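Local structure of GH127 beta-L-arabinofuranoside (Geobacillus stearothermophilus, 4QK0) at residues Arg131-Leu141 with Tyr170-Phe178; Leu211-Arg221 with Met272-Met283. The protein is a family GH127 glycoside hydrolase, a beta-L-arabinofuranosidase that probably removes beta-L-arabinofuranosyl residues from arabinose-containing sugars. All coordinates share one frame; numbering follows the deposited sequence. Where two conformers were deposited one is given.

Interaction 1: Arg131-Leu141 with Tyr170-Phe178; sequences RWMNLRDNHEL and YADYIGTVF
Trp132 is the bump here, and the C-terminal end of helix 162-177, with Phe178 just beyond it, supplies the hollow: the indole of Trp132 settles among Tyr170, Tyr173, Ile174, Val177 and Phe178, within the helical (alpha/alpha)6 barrel that makes up the catalytic domain of GH127 enzymes. Trp132, Tyr173 and Phe178 form an aromatic cluster. Two neighbours share one face of the indole. Val177 CG1 makes a CH-pi contact 4.0 Å from the centroid of the five-membered ring, while Phe178 drives its edge into the six-membered ring, a T-shaped pair with planes at 88° and Phe178 CZ 3.5 Å from Trp132 CE3. Toward the rim of the opposite face lies Glu140 OE1, which accepts from Trp132 N at 2.9 Å through its syn lone pair and also bonds Tyr118, so the carboxylate ties the loop down beside the ring it covers.

Phe178 is wedged in turn. Leu141 CD1 lies over one face of its ring and Val177 CG1 over the other, and Leu135 CD1 comes within 4.0 Å of Phe178 CZ. The other branch of Leu141, CD2, nestles 3.9 Å from both CG2 and CD1 of Ile174. A water joins Tyr170 OH to Glu140 O.

The polar rim of the hollow is Tyr173. Tyr173 OH takes the hydrogen bond from Trp132 NE1 at 3.0 Å, almost straight (164°) and in the indole plane. Arg131, salt-bridged to Asp116, lays its guanidinium flat over this hydroxyl: Tyr173 OH sits above the centre of the group, 3.0 Å from Arg131 CZ, where the N-H bonds point past it.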
loop_
_atom_site.group_PDB
_atom_site.type_symbol
_atom_site.label_atom_id
_atom_site.label_comp_id
_atom_site.label_asym_id
_atom_site.label_seq_id
_atom_site.Cartn_x
_atom_site.Cartn_y
_atom_site.Cartn_z
ATOM N N ARG A 131 6.232 -12.113 36.980
ATOM C CA ARG A 131 6.193 -13.170 36.021
ATOM C C ARG A 131 4.792 -13.719 35.767
ATOM O O ARG A 131 3.884 -13.657 36.600
ATOM C CB ARG A 131 7.168 -14.285 36.350
ATOM C CG ARG A 131 6.879 -15.081 37.622
ATOM C CD ARG A 131 8.056 -15.980 37.948
ATOM N NE ARG A 131 7.796 -16.736 39.158
ATOM C CZ ARG A 131 8.563 -17.709 39.675
ATOM N NH1 ARG A 131 9.671 -18.123 39.097
ATOM N NH2 ARG A 131 8.154 -18.314 40.796
ATOM N N TRP A 132 4.611 -14.147 34.534
ATOM C CA TRP A 132 3.353 -14.731 34.103
ATOM C C TRP A 132 2.129 -13.813 34.137
ATOM O O TRP A 132 1.016 -14.298 34.166
ATOM C CB TRP A 132 3.036 -15.980 34.950
ATOM C CG TRP A 132 4.146 -17.027 35.134
ATOM C CD1 TRP A 132 4.505 -17.621 36.310
ATOM C CD2 TRP A 132 4.955 -17.631 34.110
ATOM N NE1 TRP A 132 5.506 -18.576 36.084
ATOM C CE2 TRP A 132 5.783 -18.604 34.739
ATOM C CE3 TRP A 132 5.066 -17.453 32.726
ATOM C CZ2 TRP A 132 6.692 -19.386 34.021
ATOM C CZ3 TRP A 132 5.985 -18.230 32.009
ATOM C CH2 TRP A 132 6.798 -19.176 32.663
HETATM N N MSE A 133 2.307 -12.512 34.128
HETATM C CA MSE A 133 1.164 -11.597 34.148
HETATM C C MSE A 133 0.859 -11.003 32.774
HETATM O O MSE A 133 -0.160 -10.361 32.583
HETATM C CB MSE A 133 1.386 -10.483 35.185
HETATM C CG MSE A 133 1.490 -11.009 36.627
HETATM SE SE MSE A 133 -0.153 -11.863 37.324
HETATM C CE MSE A 133 0.326 -13.747 37.568
ATOM N N ASN A 134 1.747 -11.199 31.800
ATOM C CA ASN A 134 1.522 -10.731 30.433
ATOM C C ASN A 134 2.101 -11.674 29.397
ATOM O O ASN A 134 3.096 -11.407 28.708
ATOM C CB ASN A 134 2.041 -9.300 30.204
ATOM C CG ASN A 134 1.488 -8.701 28.909
ATOM O OD1 ASN A 134 0.994 -9.413 28.023
ATOM N ND2 ASN A 134 1.566 -7.389 28.801
ATOM N N LEU A 135 1.398 -12.787 29.263
ATOM C CA LEU A 135 1.713 -13.806 28.257
ATOM C C LEU A 135 1.376 -13.335 26.869
ATOM O O LEU A 135 1.958 -13.810 25.898
ATOM C CB LEU A 135 0.932 -15.107 28.568
ATOM C CG LEU A 135 1.531 -16.080 29.621
ATOM C CD1 LEU A 135 2.811 -16.667 29.090
ATOM C CD2 LEU A 135 1.795 -15.390 30.956
ATOM N N ARG A 136 0.407 -12.447 26.754
ATOM C CA ARG A 136 -0.001 -11.939 25.428
ATOM C C ARG A 136 1.177 -11.250 24.736
ATOM O O ARG A 136 1.388 -11.456 23.558
ATOM C CB ARG A 136 -1.147 -10.941 25.548
ATOM C CG ARG A 136 -1.762 -10.602 24.203
ATOM C CD ARG A 136 -2.691 -9.395 24.294
ATOM N NE ARG A 136 -1.951 -8.226 24.681
ATOM C CZ ARG A 136 -2.484 -7.107 25.160
ATOM N NH1 ARG A 136 -3.790 -7.016 25.312
ATOM N NH2 ARG A 136 -1.684 -6.083 25.527
ATOM N N ASP A 137 1.971 -10.501 25.500
ATOM C CA ASP A 137 3.022 -9.674 24.921
ATOM C C ASP A 137 4.437 -10.027 25.299
ATOM O O ASP A 137 5.330 -9.778 24.502
ATOM C CB ASP A 137 2.848 -8.193 25.350
ATOM C CG ASP A 137 1.490 -7.619 24.954
ATOM O OD1 ASP A 137 0.889 -8.085 23.957
ATOM O OD2 ASP A 137 1.038 -6.707 25.661
ATOM N N ASN A 138 4.684 -10.547 26.503
ATOM C CA ASN A 138 6.081 -10.588 26.963
ATOM C C ASN A 138 6.899 -11.877 26.723
ATOM O O ASN A 138 8.026 -11.967 27.208
ATOM C CB ASN A 138 6.167 -10.117 28.371
ATOM C CG ASN A 138 5.797 -8.655 28.507
ATOM O OD1 ASN A 138 5.591 -7.965 27.531
ATOM N ND2 ASN A 138 5.710 -8.195 29.715
ATOM N N HIS A 139 6.398 -12.811 25.912
ATOM C CA HIS A 139 7.237 -13.841 25.259
ATOM C C HIS A 139 7.995 -14.822 26.192
ATOM O O HIS A 139 8.958 -15.438 25.791
ATOM C CB HIS A 139 8.266 -13.170 24.360
ATOM C CG HIS A 139 7.707 -12.592 23.110
ATOM N ND1 HIS A 139 6.805 -11.548 23.119
ATOM C CD2 HIS A 139 8.010 -12.822 21.811
ATOM C CE1 HIS A 139 6.563 -11.174 21.871
ATOM N NE2 HIS A 139 7.249 -11.964 21.063
ATOM N N GLU A 140 7.552 -14.936 27.433
ATOM C CA GLU A 140 8.183 -15.808 28.419
ATOM C C GLU A 140 8.288 -17.229 27.907
ATOM O O GLU A 140 9.384 -17.837 27.907
ATOM C CB GLU A 140 7.418 -15.781 29.736
ATOM C CG GLU A 140 7.687 -14.573 30.607
ATOM C CD GLU A 140 6.661 -14.447 31.750
ATOM O OE1 GLU A 140 7.056 -14.590 32.952
ATOM O OE2 GLU A 140 5.473 -14.187 31.424
ATOM N N LEU A 141 7.152 -17.785 27.459
ATOM C CA LEU A 141 7.139 -19.165 26.948
ATOM C C LEU A 141 7.883 -19.272 25.618
ATOM O O LEU A 141 8.536 -20.277 25.333
ATOM C CB LEU A 141 5.712 -19.696 26.818
ATOM C CG LEU A 141 4.976 -19.737 28.128
ATOM C CD1 LEU A 141 3.574 -20.243 27.898
ATOM C CD2 LEU A 141 5.679 -20.605 29.175
ATOM N N TYR A 170 13.113 -26.052 33.820
ATOM C CA TYR A 170 12.205 -24.955 33.453
ATOM C C TYR A 170 10.920 -25.561 32.857
ATOM O O TYR A 170 9.816 -25.213 33.274
ATOM C CB TYR A 170 12.916 -23.999 32.484
ATOM C CG TYR A 170 12.252 -22.670 32.228
ATOM C CD1 TYR A 170 11.104 -22.290 32.863
ATOM C CD2 TYR A 170 12.837 -21.761 31.359
ATOM C CE1 TYR A 170 10.513 -21.069 32.626
ATOM C CE2 TYR A 170 12.281 -20.500 31.115
ATOM C CZ TYR A 170 11.119 -20.161 31.740
ATOM O OH TYR A 170 10.545 -18.937 31.525
ATOM N N ALA A 171 11.055 -26.509 31.934
ATOM C CA ALA A 171 9.850 -27.145 31.322
ATOM C C ALA A 171 8.921 -27.768 32.396
ATOM O O ALA A 171 7.692 -27.615 32.372
ATOM C CB ALA A 171 10.279 -28.196 30.319
ATOM N N ASP A 172 9.523 -28.420 33.385
ATOM C CA ASP A 172 8.730 -28.975 34.507
ATOM C C ASP A 172 8.049 -27.874 35.273
ATOM O O ASP A 172 6.857 -28.001 35.609
ATOM C CB ASP A 172 9.610 -29.798 35.493
ATOM C CG ASP A 172 10.267 -31.012 34.836
ATOM O OD1 ASP A 172 9.780 -31.508 33.795
ATOM O OD2 ASP A 172 11.329 -31.428 35.354
ATOM N N TYR A 173 8.783 -26.798 35.578
ATOM C CA TYR A 173 8.166 -25.674 36.298
ATOM C C TYR A 173 6.996 -25.129 35.487
ATOM O O TYR A 173 5.871 -24.923 36.017
ATOM C CB TYR A 173 9.197 -24.580 36.603
ATOM C CG TYR A 173 8.576 -23.342 37.183
ATOM C CD1 TYR A 173 7.785 -23.394 38.309
ATOM C CD2 TYR A 173 8.728 -22.091 36.535
ATOM C CE1 TYR A 173 7.162 -22.252 38.791
ATOM C CE2 TYR A 173 8.104 -20.940 37.003
ATOM C CZ TYR A 173 7.324 -21.010 38.094
ATOM O OH TYR A 173 6.725 -19.853 38.554
ATOM N N ILE A 174 7.212 -24.942 34.182
ATOM C CA ILE A 174 6.135 -24.417 33.324
ATOM C C ILE A 174 4.867 -25.313 33.406
ATOM O O ILE A 174 3.749 -24.846 33.436
ATOM C CB ILE A 174 6.634 -24.305 31.875
ATOM C CG1 ILE A 174 7.624 -23.129 31.762
ATOM C CG2 ILE A 174 5.460 -24.156 30.884
ATOM C CD1 ILE A 174 8.389 -23.157 30.476
ATOM N N GLY A 175 5.106 -26.612 33.448
ATOM C CA GLY A 175 4.050 -27.626 33.611
ATOM C C GLY A 175 3.271 -27.502 34.895
ATOM O O GLY A 175 2.103 -27.784 34.918
ATOM N N THR A 176 3.917 -27.036 35.974
ATOM C CA THR A 176 3.175 -26.806 37.200
ATOM C C THR A 176 2.349 -25.557 37.100
ATOM O O THR A 176 1.289 -25.471 37.713
ATOM C CB THR A 176 4.066 -26.723 38.466
ATOM O OG1 THR A 176 4.926 -25.573 38.418
ATOM C CG2 THR A 176 4.940 -28.014 38.634
ATOM N N VAL A 177 2.841 -24.574 36.373
ATOM C CA VAL A 177 2.191 -23.266 36.360
ATOM C C VAL A 177 0.993 -23.236 35.417
ATOM O O VAL A 177 -0.049 -22.668 35.760
ATOM C CB VAL A 177 3.156 -22.191 35.911
ATOM C CG1 VAL A 177 2.422 -20.891 35.667
ATOM C CG2 VAL A 177 4.216 -21.996 36.966
ATOM N N PHE A 178 1.139 -23.831 34.251
ATOM C CA PHE A 178 0.078 -23.744 33.238
ATOM C C PHE A 178 -0.760 -25.008 33.080
ATOM O O PHE A 178 -0.220 -26.112 32.928
ATOM C CB PHE A 178 0.682 -23.379 31.884
ATOM C CG PHE A 178 1.249 -21.998 31.873
ATOM C CD1 PHE A 178 0.447 -20.923 31.626
ATOM C CD2 PHE A 178 2.568 -21.791 32.206
ATOM C CE1 PHE A 178 0.956 -19.644 31.651
ATOM C CE2 PHE A 178 3.102 -20.513 32.227
ATOM C CZ PHE A 178 2.291 -19.434 31.958
HETATM O O HOH W 1 11.338 -17.285 29.709
#

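Interaction 2: Leu211-Arg221 with Met272-Met283; sequences LKLSQYFIDQR and MYTAMAGLAAKM
Ile218 and Leu279 are reciprocal knobs in this helix-helix packing: Ile218 drops among Met272, Ala275, Met276 and Leu279, and Leu279 among Leu211, Ser214, Gln215 and Ile218. The two segments run at 125° to each other, their axes 10.4 Å apart at closest approach. Ile218 divides its contacts by branch. Ile218 CG1 lies 3.6 Å from Leu279 CD1, the Ile218 CD1 methyl carries on to Met272 CG and Ala275 CB, and CG2 turns to Met276 CG.

Leu279, with CG opposite its carbonyl carbon (chi1 -70°), presents both methyls to helix 208-220: CD2 slides past Leu211 CD1 at 3.9 Å, and both CD1 and CD2 border Ser214 OG, whose hydroxyl is bonded to Glu195 O. The Gln215 chain folds at chi2 (73°), which brings its amide across Leu279 instead of outward. There Gln215 OE1 lies 3.5 Å from Leu279 CD2 and 3.2 Å from Met283 CG, while Gln215 NE2 donates to Asp219 OD1 at 3.1 Å, a bond that helps set the rotation of the amide; Asp219 OD1 is itself salt-bridged to Arg257.

Selenomethionines close both ends. Met283, bent at chi2 and chi3, meets Leu211 tip to tip, its SE 3.7 Å from Leu211 CD2. Met272 instead stays extended until its last torsion and sets SE 3.6 Å from CD of Arg221, an arginine whose guanidinium is held by His250 O and Asp189 O.

Around this pair, helix 194-205 covers Ser214, Ala275 and Leu279, helix 286-302 packs on Gln215, Tyr273 and Met276, and helix 334-350 backs Thr274, Ala277 and Ala280.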
loop_
_atom_site.group_PDB
_atom_site.type_symbol
_atom_site.label_atom_id
_atom_site.label_comp_id
_atom_site.label_asym_id
_atom_site.label_seq_id
_atom_site.Cartn_x
_atom_site.Cartn_y
_atom_site.Cartn_z
ATOM N N LEU A 211 4.907 -33.814 26.109
ATOM C CA LEU A 211 3.943 -34.060 25.030
ATOM C C LEU A 211 2.554 -33.620 25.413
ATOM O O LEU A 211 1.897 -32.876 24.676
ATOM C CB LEU A 211 3.954 -35.519 24.655
ATOM C CG LEU A 211 2.910 -35.923 23.641
ATOM C CD1 LEU A 211 3.257 -35.327 22.300
ATOM C CD2 LEU A 211 2.881 -37.439 23.544
ATOM N N LYS A 212 2.154 -33.935 26.632
ATOM C CA LYS A 212 0.852 -33.483 27.113
ATOM C C LYS A 212 0.730 -31.962 27.359
ATOM O O LYS A 212 -0.326 -31.371 27.221
ATOM C CB LYS A 212 0.525 -34.228 28.383
ATOM C CG LYS A 212 0.209 -35.692 28.112
ATOM C CD LYS A 212 -0.835 -36.193 29.102
ATOM C CE LYS A 212 -0.221 -36.821 30.336
ATOM N NZ LYS A 212 -0.183 -38.306 30.163
ATOM N N LEU A 213 1.818 -31.358 27.799
ATOM C CA LEU A 213 1.834 -29.939 28.022
ATOM C C LEU A 213 1.700 -29.196 26.644
ATOM O O LEU A 213 0.892 -28.311 26.502
ATOM C CB LEU A 213 3.147 -29.573 28.749
ATOM C CG LEU A 213 3.275 -28.117 29.121
ATOM C CD1 LEU A 213 2.119 -27.732 30.010
ATOM C CD2 LEU A 213 4.594 -27.852 29.815
ATOM N N SER A 214 2.453 -29.635 25.652
ATOM C CA SER A 214 2.301 -29.151 24.272
ATOM C C SER A 214 0.866 -29.250 23.824
ATOM O O SER A 214 0.252 -28.254 23.417
ATOM C CB SER A 214 3.201 -29.943 23.321
ATOM O OG SER A 214 3.120 -29.462 21.978
ATOM N N GLN A 215 0.266 -30.429 23.992
ATOM C CA GLN A 215 -1.163 -30.613 23.670
ATOM C C GLN A 215 -2.070 -29.681 24.432
ATOM O O GLN A 215 -3.048 -29.145 23.867
ATOM C CB GLN A 215 -1.612 -32.071 23.938
ATOM C CG GLN A 215 -2.990 -32.395 23.360
ATOM C CD GLN A 215 -2.947 -32.515 21.836
ATOM O OE1 GLN A 215 -2.200 -33.341 21.307
ATOM N NE2 GLN A 215 -3.723 -31.685 21.116
ATOM N N TYR A 216 -1.785 -29.487 25.722
ATOM C CA TYR A 216 -2.590 -28.589 26.512
ATOM C C TYR A 216 -2.564 -27.158 25.899
ATOM O O TYR A 216 -3.583 -26.496 25.781
ATOM C CB TYR A 216 -2.151 -28.509 28.015
ATOM C CG TYR A 216 -2.572 -27.185 28.573
ATOM C CD1 TYR A 216 -3.881 -26.933 28.904
ATOM C CD2 TYR A 216 -1.672 -26.119 28.624
ATOM C CE1 TYR A 216 -4.266 -25.672 29.349
ATOM C CE2 TYR A 216 -2.047 -24.875 29.074
ATOM C CZ TYR A 216 -3.317 -24.642 29.399
ATOM O OH TYR A 216 -3.671 -23.363 29.808
ATOM N N PHE A 217 -1.377 -26.662 25.578
ATOM C CA PHE A 217 -1.262 -25.258 25.082
ATOM C C PHE A 217 -2.045 -25.044 23.761
ATOM O O PHE A 217 -2.734 -24.071 23.586
ATOM C CB PHE A 217 0.216 -24.919 24.868
ATOM C CG PHE A 217 0.955 -24.508 26.138
ATOM C CD1 PHE A 217 0.495 -23.499 26.934
ATOM C CD2 PHE A 217 2.110 -25.134 26.493
ATOM C CE1 PHE A 217 1.195 -23.094 28.063
ATOM C CE2 PHE A 217 2.828 -24.733 27.599
ATOM C CZ PHE A 217 2.370 -23.713 28.404
ATOM N N ILE A 218 -1.937 -26.015 22.879
ATOM C CA ILE A 218 -2.676 -26.024 21.635
ATOM C C ILE A 218 -4.191 -26.150 21.837
ATOM O O ILE A 218 -4.949 -25.397 21.223
ATOM C CB ILE A 218 -2.137 -27.141 20.709
ATOM C CG1 ILE A 218 -0.710 -26.819 20.247
ATOM C CG2 ILE A 218 -3.041 -27.380 19.524
ATOM C CD1 ILE A 218 -0.568 -25.550 19.436
ATOM N N ASP A 219 -4.637 -27.058 22.704
ATOM C CA ASP A 219 -6.089 -27.231 22.906
ATOM C C ASP A 219 -6.708 -26.093 23.645
ATOM O O ASP A 219 -7.883 -25.836 23.463
ATOM C CB ASP A 219 -6.454 -28.562 23.627
ATOM C CG ASP A 219 -6.098 -29.769 22.808
ATOM O OD1 ASP A 219 -6.054 -29.675 21.538
ATOM O OD2 ASP A 219 -5.867 -30.833 23.432
ATOM N N GLN A 220 -5.931 -25.377 24.435
ATOM C CA GLN A 220 -6.504 -24.292 25.226
ATOM C C GLN A 220 -6.651 -22.959 24.464
ATOM O O GLN A 220 -7.488 -22.127 24.801
ATOM C CB GLN A 220 -5.638 -24.021 26.427
ATOM C CG GLN A 220 -6.335 -23.179 27.465
ATOM C CD GLN A 220 -7.557 -23.869 28.081
ATOM O OE1 GLN A 220 -7.649 -25.081 28.135
ATOM N NE2 GLN A 220 -8.483 -23.075 28.561
ATOM N N ARG A 221 -5.828 -22.781 23.436
ATOM C CA ARG A 221 -5.806 -21.550 22.651
ATOM C C ARG A 221 -7.142 -21.267 22.030
ATOM O O ARG A 221 -7.751 -22.127 21.370
ATOM C CB ARG A 221 -4.741 -21.608 21.567
ATOM C CG ARG A 221 -4.226 -20.261 21.171
ATOM C CD ARG A 221 -3.216 -20.353 20.041
ATOM N NE ARG A 221 -2.535 -19.062 19.897
ATOM C CZ ARG A 221 -1.540 -18.633 20.680
ATOM N NH1 ARG A 221 -1.106 -19.394 21.683
ATOM N NH2 ARG A 221 -0.977 -17.441 20.468
HETATM N N MSE A 272 2.649 -22.313 15.177
HETATM C CA MSE A 272 1.504 -22.993 15.731
HETATM C C MSE A 272 1.167 -24.180 14.877
HETATM O O MSE A 272 0.972 -25.282 15.395
HETATM C CB MSE A 272 0.281 -22.119 15.863
HETATM C CG MSE A 272 -0.864 -22.799 16.638
HETATM SE SE MSE A 272 -2.417 -21.620 16.756
HETATM C CE MSE A 272 -2.814 -21.715 14.842
ATOM N N TYR A 273 1.144 -24.005 13.572
ATOM C CA TYR A 273 0.816 -25.112 12.708
ATOM C C TYR A 273 1.829 -26.196 12.824
ATOM O O TYR A 273 1.518 -27.386 12.642
ATOM C CB TYR A 273 0.678 -24.701 11.247
ATOM C CG TYR A 273 -0.281 -23.513 10.983
ATOM C CD1 TYR A 273 -1.336 -23.217 11.817
ATOM C CD2 TYR A 273 -0.085 -22.703 9.869
ATOM C CE1 TYR A 273 -2.192 -22.158 11.549
ATOM C CE2 TYR A 273 -0.944 -21.644 9.597
ATOM C CZ TYR A 273 -1.979 -21.367 10.443
ATOM O OH TYR A 273 -2.794 -20.308 10.136
ATOM N N THR A 274 3.073 -25.810 13.001
ATOM C CA THR A 274 4.134 -26.789 13.050
ATOM C C THR A 274 3.890 -27.715 14.313
ATOM O O THR A 274 3.976 -28.915 14.216
ATOM C CB THR A 274 5.468 -26.093 13.150
ATOM O OG1 THR A 274 5.770 -25.401 11.926
ATOM C CG2 THR A 274 6.606 -27.078 13.463
ATOM N N ALA A 275 3.517 -27.117 15.433
ATOM C CA ALA A 275 3.163 -27.844 16.624
ATOM C C ALA A 275 1.907 -28.740 16.397
ATOM O O ALA A 275 1.894 -29.909 16.762
ATOM C CB ALA A 275 2.959 -26.927 17.795
HETATM N N MSE A 276 0.897 -28.184 15.760
HETATM C CA MSE A 276 -0.310 -28.932 15.502
HETATM C C MSE A 276 -0.030 -30.167 14.694
HETATM O O MSE A 276 -0.580 -31.219 14.992
HETATM C CB MSE A 276 -1.343 -28.088 14.776
HETATM C CG MSE A 276 -1.852 -26.975 15.690
HETATM SE SE MSE A 276 -2.900 -25.723 14.579
HETATM C CE MSE A 276 -4.225 -26.830 13.665
ATOM N N ALA A 277 0.825 -30.061 13.682
ATOM C CA ALA A 277 1.138 -31.197 12.823
ATOM C C ALA A 277 1.932 -32.286 13.547
ATOM O O ALA A 277 1.677 -33.472 13.359
ATOM C CB ALA A 277 1.899 -30.747 11.612
ATOM N N GLY A 278 2.895 -31.864 14.362
ATOM C CA GLY A 278 3.644 -32.770 15.238
ATOM C C GLY A 278 2.729 -33.512 16.223
ATOM O O GLY A 278 2.869 -34.697 16.376
ATOM N N LEU A 279 1.794 -32.816 16.853
ATOM C CA LEU A 279 0.856 -33.425 17.762
ATOM C C LEU A 279 -0.141 -34.356 17.053
ATOM O O LEU A 279 -0.387 -35.444 17.527
ATOM C CB LEU A 279 0.061 -32.397 18.503
ATOM C CG LEU A 279 0.842 -31.592 19.523
ATOM C CD1 LEU A 279 0.044 -30.334 19.883
ATOM C CD2 LEU A 279 1.168 -32.415 20.763
ATOM N N ALA A 280 -0.663 -33.962 15.905
ATOM C CA ALA A 280 -1.502 -34.876 15.142
ATOM C C ALA A 280 -0.793 -36.209 14.854
ATOM O O ALA A 280 -1.396 -37.253 14.905
ATOM C CB ALA A 280 -1.935 -34.253 13.843
ATOM N N ALA A 281 0.497 -36.157 14.530
ATOM C CA ALA A 281 1.257 -37.364 14.234
ATOM C C ALA A 281 1.447 -38.206 15.471
ATOM O O ALA A 281 1.195 -39.387 15.454
ATOM C CB ALA A 281 2.633 -36.998 13.671
ATOM N N LYS A 282 1.939 -37.587 16.540
ATOM C CA LYS A 282 2.281 -38.320 17.715
ATOM C C LYS A 282 1.054 -38.854 18.443
ATOM O O LYS A 282 1.136 -39.930 18.999
ATOM C CB LYS A 282 3.154 -37.481 18.645
ATOM C CG LYS A 282 4.514 -37.168 18.018
ATOM C CD LYS A 282 5.450 -36.519 19.011
ATOM C CE LYS A 282 6.615 -35.809 18.340
ATOM N NZ LYS A 282 7.488 -36.719 17.562
HETATM N N MSE A 283 -0.053 -38.111 18.453
HETATM C CA MSE A 283 -1.251 -38.538 19.169
HETATM C C MSE A 283 -2.205 -39.320 18.311
HETATM O O MSE A 283 -3.217 -39.728 18.788
HETATM C CB MSE A 283 -2.123 -37.402 19.724
HETATM C CG MSE A 283 -1.451 -36.374 20.606
HETATM SE SE MSE A 283 -0.587 -37.197 22.160
HETATM C CE MSE A 283 -1.255 -35.943 23.550
#

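In the fold
Following the chain from the N terminus, interaction 1 comes first: the loop at 131-139 leads into helix 140-158, the chain returns along helix 162-177, and the contact closes this mostly helical excursion. Interaction 2 opens only afterwards, so the two stand in series, neither nested nor crossed. It closes a longer detour with less helix, from helix 208-220 to helix 266-283. Helix 208-220 is the common wall: Phe217 packs on Leu141 and Phe178, and Leu213 on Ile174 and Gly175, while Ile218 and its neighbours serve interaction 2. The centres of interactions 1 and 2 are about 17 Å apart. Together they tie the loop before helix 140-158, helix 162-177, helix 208-220 and helix 266-283 into one part of the catalytic domain.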